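PDB 4FLN: protease Do-like 2, chloroplastic from Arabidopsis thaliana, which acts as a serine protease that makes the primary cut in the photodamaged D1 protein of plant photosystem II. Local coordinates for residues K85-H91 against D122-V128; L115-C121 against F239-Y243. The contacts are given in a common frame with arbitrary orientation. Residue numbers count along the deposited sequence, not the author numbering.

How the contacts relate
Contact 1 lies within the first of the two six-stranded barrels of the chymotrypsin-like protease domain; contact 2 joins that barrel's strand 110-118 to helix 233-246. Contact 1 is the deeper one: two neighbouring barrel strands, 85-88 and 123-129, are joined by backbone hydrogen bonds, and the residues just beyond them include His91 and Asp122, by similarity two members of the charge relay system. Contact 2, partly buried, relies on aromatic and apolar side chains. Strand 123-129 ties them together: Leu125 pairs with Leu115 and Val116 through its backbone, and Ile123 CG2 packs 3.5 Å from Phe239 CD2. The loop 119-121 of contact 2 runs straight into Asp122 of contact 1.

Contact 1: residues K85-H91 against D122-V128; sequences KLLTNAH and DIALLSV
Leu87 (chi1 -157°, chi2 35°) and Leu125 (chi1 -131°, between wells) form the apolar centre, CD1 to CD1 3.3 Å, and Leu87 CD1 also lies 3.6 Å from Ile123 CG2. On the other face Leu86 meets Leu126 (CB to CB 4.1 Å), both mt. Extended strands 85-88 and 123-128 run antiparallel at 149°, axes 4.5 Å apart. Leu86-Leu126 and Thr88-Ala124 are hydrogen-bonded pairs: Leu86 N to Leu126 O and Leu126 N to Leu86 O both 2.7 Å, Thr88 N to Ala124 O 2.8 Å, Ala124 N to Thr88 O 2.7 Å; Leu87-Leu125 between them is non-hydrogen-bonded. Beyond Thr88 the chain leaves the strand through Asn89. Asp122 (positive phi, 50°; chi1 t) accepts there: OD1 from His91 N (2.8 Å), OD2 from His91 ND1 (3.0 Å; His91 chi1 85°, p), O from Asn89 ND2 (2.9 Å). This is the His-Asp pair of the chymotrypsin-type charge relay, assigned by similarity, with Ser200 touching His91. Strands 72-82 and 110-118 flank the pair, and helix 233-246 covers Leu87, Ile123 and Leu125.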
loop_
_atom_site.group_PDB
_atom_site.type_symbol
_atom_site.label_atom_id
_atom_site.label_comp_id
_atom_site.label_asym_id
_atom_site.label_seq_id
_atom_site.Cartn_x
_atom_site.Cartn_y
_atom_site.Cartn_z
ATOM N N LYS B 85 30.378 -38.218 -7.467
ATOM C CA LYS B 85 29.552 -37.320 -6.665
ATOM C C LYS B 85 29.206 -35.976 -7.325
ATOM O O LYS B 85 29.983 -35.431 -8.107
ATOM C CB LYS B 85 30.195 -37.116 -5.288
ATOM C CG LYS B 85 30.427 -38.427 -4.520
ATOM C CD LYS B 85 31.218 -38.216 -3.228
ATOM C CE LYS B 85 32.657 -37.754 -3.500
ATOM N NZ LYS B 85 33.382 -37.289 -2.271
ATOM N N LEU B 86 28.015 -35.471 -7.015
ATOM C CA LEU B 86 27.596 -34.132 -7.422
ATOM C C LEU B 86 27.380 -33.242 -6.200
ATOM O O LEU B 86 26.791 -33.661 -5.206
ATOM C CB LEU B 86 26.302 -34.191 -8.236
ATOM C CG LEU B 86 26.409 -34.892 -9.584
ATOM C CD1 LEU B 86 25.073 -34.881 -10.306
ATOM C CD2 LEU B 86 27.495 -34.221 -10.419
ATOM N N LEU B 87 27.849 -32.009 -6.282
ATOM C CA LEU B 87 27.710 -31.068 -5.180
ATOM C C LEU B 87 26.535 -30.141 -5.443
ATOM O O LEU B 87 26.312 -29.727 -6.574
ATOM C CB LEU B 87 28.997 -30.251 -5.050
ATOM C CG LEU B 87 29.320 -29.596 -3.713
ATOM C CD1 LEU B 87 28.859 -30.470 -2.571
ATOM C CD2 LEU B 87 30.817 -29.368 -3.628
ATOM N N THR B 88 25.784 -29.810 -4.403
ATOM C CA THR B 88 24.712 -28.830 -4.546
ATOM C C THR B 88 24.330 -28.178 -3.224
ATOM O O THR B 88 24.928 -28.451 -2.196
ATOM C CB THR B 88 23.458 -29.440 -5.205
ATOM O OG1 THR B 88 22.582 -28.385 -5.617
ATOM C CG2 THR B 88 22.722 -30.356 -4.237
ATOM N N ASN B 89 23.348 -27.288 -3.259
ATOM C CA ASN B 89 22.802 -26.743 -2.029
ATOM C C ASN B 89 21.804 -27.727 -1.453
ATOM O O ASN B 89 21.161 -28.469 -2.192
ATOM C CB ASN B 89 22.127 -25.400 -2.270
ATOM C CG ASN B 89 23.116 -24.290 -2.477
ATOM O OD1 ASN B 89 23.065 -23.573 -3.476
ATOM N ND2 ASN B 89 24.037 -24.145 -1.542
ATOM N N ALA B 90 21.672 -27.752 -0.135
ATOM C CA ALA B 90 20.738 -28.680 0.462
ATOM C C ALA B 90 19.306 -28.242 0.158
ATOM O O ALA B 90 18.428 -29.071 -0.048
ATOM C CB ALA B 90 20.982 -28.790 1.934
ATOM N N HIS B 91 19.082 -26.935 0.095
ATOM C CA HIS B 91 17.742 -26.412 -0.148
ATOM C C HIS B 91 17.227 -26.782 -1.542
ATOM O O HIS B 91 16.018 -26.831 -1.772
ATOM C CB HIS B 91 17.655 -24.901 0.120
ATOM C CG HIS B 91 18.070 -24.040 -1.038
ATOM N ND1 HIS B 91 19.186 -23.232 -1.004
ATOM C CD2 HIS B 91 17.500 -23.840 -2.251
ATOM C CE1 HIS B 91 19.291 -22.580 -2.148
ATOM N NE2 HIS B 91 18.279 -22.928 -2.922
ATOM N N ASP B 122 24.177 -25.551 4.295
ATOM C CA ASP B 122 23.443 -25.663 3.026
ATOM C C ASP B 122 24.183 -26.362 1.882
ATOM O O ASP B 122 24.340 -25.819 0.789
ATOM C CB ASP B 122 22.881 -24.316 2.562
ATOM C CG ASP B 122 21.828 -24.472 1.466
ATOM O OD1 ASP B 122 21.206 -25.555 1.378
ATOM O OD2 ASP B 122 21.624 -23.515 0.692
ATOM N N ILE B 123 24.627 -27.579 2.144
ATOM C CA ILE B 123 25.330 -28.362 1.144
ATOM C C ILE B 123 24.686 -29.738 1.035
ATOM O O ILE B 123 24.187 -30.287 2.020
ATOM C CB ILE B 123 26.837 -28.502 1.501
ATOM C CG1 ILE B 123 27.532 -27.145 1.434
ATOM C CG2 ILE B 123 27.536 -29.495 0.578
ATOM C CD1 ILE B 123 28.971 -27.192 1.877
ATOM N N ALA B 124 24.672 -30.290 -0.171
ATOM C CA ALA B 124 24.206 -31.652 -0.345
ATOM C C ALA B 124 25.036 -32.337 -1.408
ATOM O O ALA B 124 25.473 -31.709 -2.373
ATOM C CB ALA B 124 22.732 -31.690 -0.696
ATOM N N LEU B 125 25.278 -33.625 -1.200
ATOM C CA LEU B 125 25.995 -34.427 -2.163
ATOM C C LEU B 125 24.973 -35.311 -2.845
ATOM O O LEU B 125 23.996 -35.723 -2.223
ATOM C CB LEU B 125 27.047 -35.267 -1.456
ATOM C CG LEU B 125 28.449 -35.221 -2.057
ATOM C CD1 LEU B 125 28.825 -33.793 -2.397
ATOM C CD2 LEU B 125 29.454 -35.828 -1.091
ATOM N N LEU B 126 25.171 -35.578 -4.130
ATOM C CA LEU B 126 24.286 -36.484 -4.847
ATOM C C LEU B 126 25.098 -37.536 -5.594
ATOM O O LEU B 126 26.220 -37.271 -6.053
ATOM C CB LEU B 126 23.405 -35.725 -5.840
ATOM C CG LEU B 126 22.566 -34.525 -5.412
ATOM C CD1 LEU B 126 21.960 -33.886 -6.646
ATOM C CD2 LEU B 126 21.478 -34.921 -4.442
ATOM N N SER B 127 24.523 -38.728 -5.717
ATOM C CA SER B 127 25.112 -39.788 -6.533
ATOM C C SER B 127 24.223 -39.976 -7.749
ATOM O O SER B 127 23.030 -39.664 -7.702
ATOM C CB SER B 127 25.232 -41.101 -5.749
ATOM O OG SER B 127 23.956 -41.627 -5.422
ATOM N N VAL B 128 24.803 -40.447 -8.848
ATOM C CA VAL B 128 24.016 -40.659 -10.058
ATOM C C VAL B 128 24.229 -42.015 -10.726
ATOM O O VAL B 128 25.335 -42.556 -10.735
ATOM C CB VAL B 128 24.210 -39.527 -11.082
ATOM C CG1 VAL B 128 24.259 -40.086 -12.500
ATOM C CG2 VAL B 128 23.094 -38.513 -10.942
#

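Contact 2: residues L115-C121 against F239-Y243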
loop_
_atom_site.group_PDB
_atom_site.type_symbol
_atom_site.label_atom_id
_atom_site.label_comp_id
_atom_site.label_asym_id
_atom_site.label_seq_id
_atom_site.Cartn_x
_atom_site.Cartn_y
_atom_site.Cartn_z
ATOM N N LEU B 115 22.954 -38.387 -1.058
ATOM C CA LEU B 115 23.832 -39.119 -0.153
ATOM C C LEU B 115 23.796 -38.556 1.261
ATOM O O LEU B 115 23.532 -39.277 2.225
ATOM C CB LEU B 115 25.274 -39.082 -0.662
ATOM C CG LEU B 115 25.601 -39.805 -1.971
ATOM C CD1 LEU B 115 27.088 -39.710 -2.260
ATOM C CD2 LEU B 115 25.166 -41.257 -1.907
ATOM N N VAL B 116 24.094 -37.267 1.385
ATOM C CA VAL B 116 24.143 -36.636 2.693
ATOM C C VAL B 116 23.879 -35.148 2.569
ATOM O O VAL B 116 24.257 -34.528 1.582
ATOM C CB VAL B 116 25.511 -36.890 3.369
ATOM C CG1 VAL B 116 26.645 -36.312 2.527
ATOM C CG2 VAL B 116 25.530 -36.335 4.783
ATOM N N ARG B 117 23.226 -34.565 3.564
ATOM C CA ARG B 117 22.948 -33.144 3.489
ATOM C C ARG B 117 23.166 -32.390 4.803
ATOM O O ARG B 117 22.480 -32.641 5.790
ATOM C CB ARG B 117 21.524 -32.943 2.979
ATOM C CG ARG B 117 20.470 -33.545 3.864
ATOM C CD ARG B 117 19.114 -33.530 3.194
ATOM N NE ARG B 117 18.906 -34.693 2.336
ATOM C CZ ARG B 117 17.884 -34.825 1.500
ATOM N NH1 ARG B 117 16.981 -33.861 1.397
ATOM N NH2 ARG B 117 17.768 -35.918 0.766
ATOM N N GLY B 118 24.140 -31.482 4.820
ATOM C CA GLY B 118 24.246 -30.502 5.887
ATOM C C GLY B 118 23.226 -29.384 5.748
ATOM O O GLY B 118 23.240 -28.646 4.766
ATOM N N VAL B 119 22.391 -29.194 6.755
ATOM C CA VAL B 119 21.372 -28.153 6.669
ATOM C C VAL B 119 21.870 -26.736 6.973
ATOM O O VAL B 119 21.474 -25.789 6.298
ATOM C CB VAL B 119 20.173 -28.467 7.551
ATOM C CG1 VAL B 119 19.542 -27.172 8.054
ATOM C CG2 VAL B 119 19.175 -29.317 6.772
ATOM N N ASP B 120 22.726 -26.592 7.983
ATOM C CA ASP B 120 23.195 -25.270 8.400
ATOM C C ASP B 120 24.331 -24.686 7.544
ATOM O O ASP B 120 24.563 -23.477 7.561
ATOM C CB ASP B 120 23.524 -25.222 9.907
ATOM C CG ASP B 120 24.231 -26.465 10.402
ATOM O OD1 ASP B 120 24.156 -27.505 9.723
ATOM O OD2 ASP B 120 24.853 -26.406 11.485
ATOM N N CYS B 121 25.039 -25.539 6.811
ATOM C CA CYS B 121 26.007 -25.066 5.822
ATOM C C CYS B 121 25.420 -25.078 4.405
ATOM O O CYS B 121 26.090 -24.686 3.443
ATOM C CB CYS B 121 27.274 -25.915 5.872
ATOM S SG CYS B 121 26.983 -27.662 5.524
ATOM N N PHE B 239 32.723 -30.192 5.314
ATOM C CA PHE B 239 31.584 -31.052 5.079
ATOM C C PHE B 239 32.011 -32.404 4.512
ATOM O O PHE B 239 31.561 -33.457 4.959
ATOM C CB PHE B 239 30.589 -30.369 4.142
ATOM C CG PHE B 239 29.342 -31.158 3.926
ATOM C CD1 PHE B 239 28.439 -31.333 4.961
ATOM C CD2 PHE B 239 29.083 -31.742 2.702
ATOM C CE1 PHE B 239 27.300 -32.069 4.772
ATOM C CE2 PHE B 239 27.946 -32.481 2.507
ATOM C CZ PHE B 239 27.048 -32.649 3.540
ATOM N N LEU B 240 32.885 -32.378 3.522
ATOM C CA LEU B 240 33.302 -33.621 2.894
ATOM C C LEU B 240 34.065 -34.529 3.856
ATOM O O LEU B 240 33.785 -35.722 3.918
ATOM C CB LEU B 240 34.106 -33.356 1.622
ATOM C CG LEU B 240 33.322 -32.675 0.499
ATOM C CD1 LEU B 240 34.228 -32.397 -0.699
ATOM C CD2 LEU B 240 32.109 -33.510 0.096
ATOM N N THR B 241 35.024 -33.984 4.601
ATOM C CA THR B 241 35.785 -34.830 5.517
ATOM C C THR B 241 34.893 -35.291 6.667
ATOM O O THR B 241 35.033 -36.411 7.163
ATOM C CB THR B 241 37.122 -34.190 6.032
ATOM O OG1 THR B 241 37.093 -34.060 7.458
ATOM C CG2 THR B 241 37.379 -32.844 5.406
ATOM N N ASP B 242 33.958 -34.437 7.071
ATOM C CA ASP B 242 32.975 -34.842 8.060
ATOM C C ASP B 242 32.352 -36.143 7.563
ATOM O O ASP B 242 32.279 -37.132 8.288
ATOM C CB ASP B 242 31.913 -33.756 8.244
ATOM C CG ASP B 242 30.915 -34.079 9.347
ATOM O OD1 ASP B 242 29.992 -33.267 9.580
ATOM O OD2 ASP B 242 31.037 -35.145 9.983
ATOM N N TYR B 243 31.942 -36.138 6.300
ATOM C CA TYR B 243 31.248 -37.271 5.697
ATOM C C TYR B 243 32.141 -38.500 5.518
ATOM O O TYR B 243 31.706 -39.626 5.759
ATOM C CB TYR B 243 30.637 -36.846 4.358
ATOM C CG TYR B 243 29.854 -37.919 3.650
ATOM C CD1 TYR B 243 28.786 -38.556 4.269
ATOM C CD2 TYR B 243 30.164 -38.278 2.351
ATOM C CE1 TYR B 243 28.060 -39.536 3.612
ATOM C CE2 TYR B 243 29.453 -39.255 1.689
ATOM C CZ TYR B 243 28.401 -39.879 2.320
ATOM O OH TYR B 243 27.694 -40.849 1.648
#
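Gly118 presents bare backbone to an aromatic ring: its N lies 3.2 Å from Phe239 CE1, and a CB on Gly118 would run into that ring atom and into Cys121 SG as well. The Phe239 ring, carried on a t rotamer, lies against the end of strand 115-118, and Cys121 from the following turn comes back to it. There Cys121 SG sits 4.0 Å from Phe239 CD1 in an oblique sulfur-aromatic contact, 4.8 Å from the ring centroid. Tyr243, four residues on, projects from the same side of the helix and is also t; the bond from Tyr243 N to Phe239 O (3.0 Å) marks that turn. Val116 fits between the two rings: its CG1 is 3.8 Å from Phe239 CZ and stands over the Tyr243 face, 3.6 Å from the centroid, a CH-pi contact. This is the helix that follows the second barrel of the chymotrypsin-like fold and packs back against the first; here the axis of 239-243 passes 10.1 Å from that of 115-118, the directions 130° apart. At the outer end Leu115 CB touches Tyr243 OH at 3.8 Å. Arg117 points from the opposite side of the strand and forms a salt bridge with Asp96. Toward the turn, Tyr252 touches both Cys121 and Phe239, and the ring of Tyr249 meets that of Phe239 at about 45°.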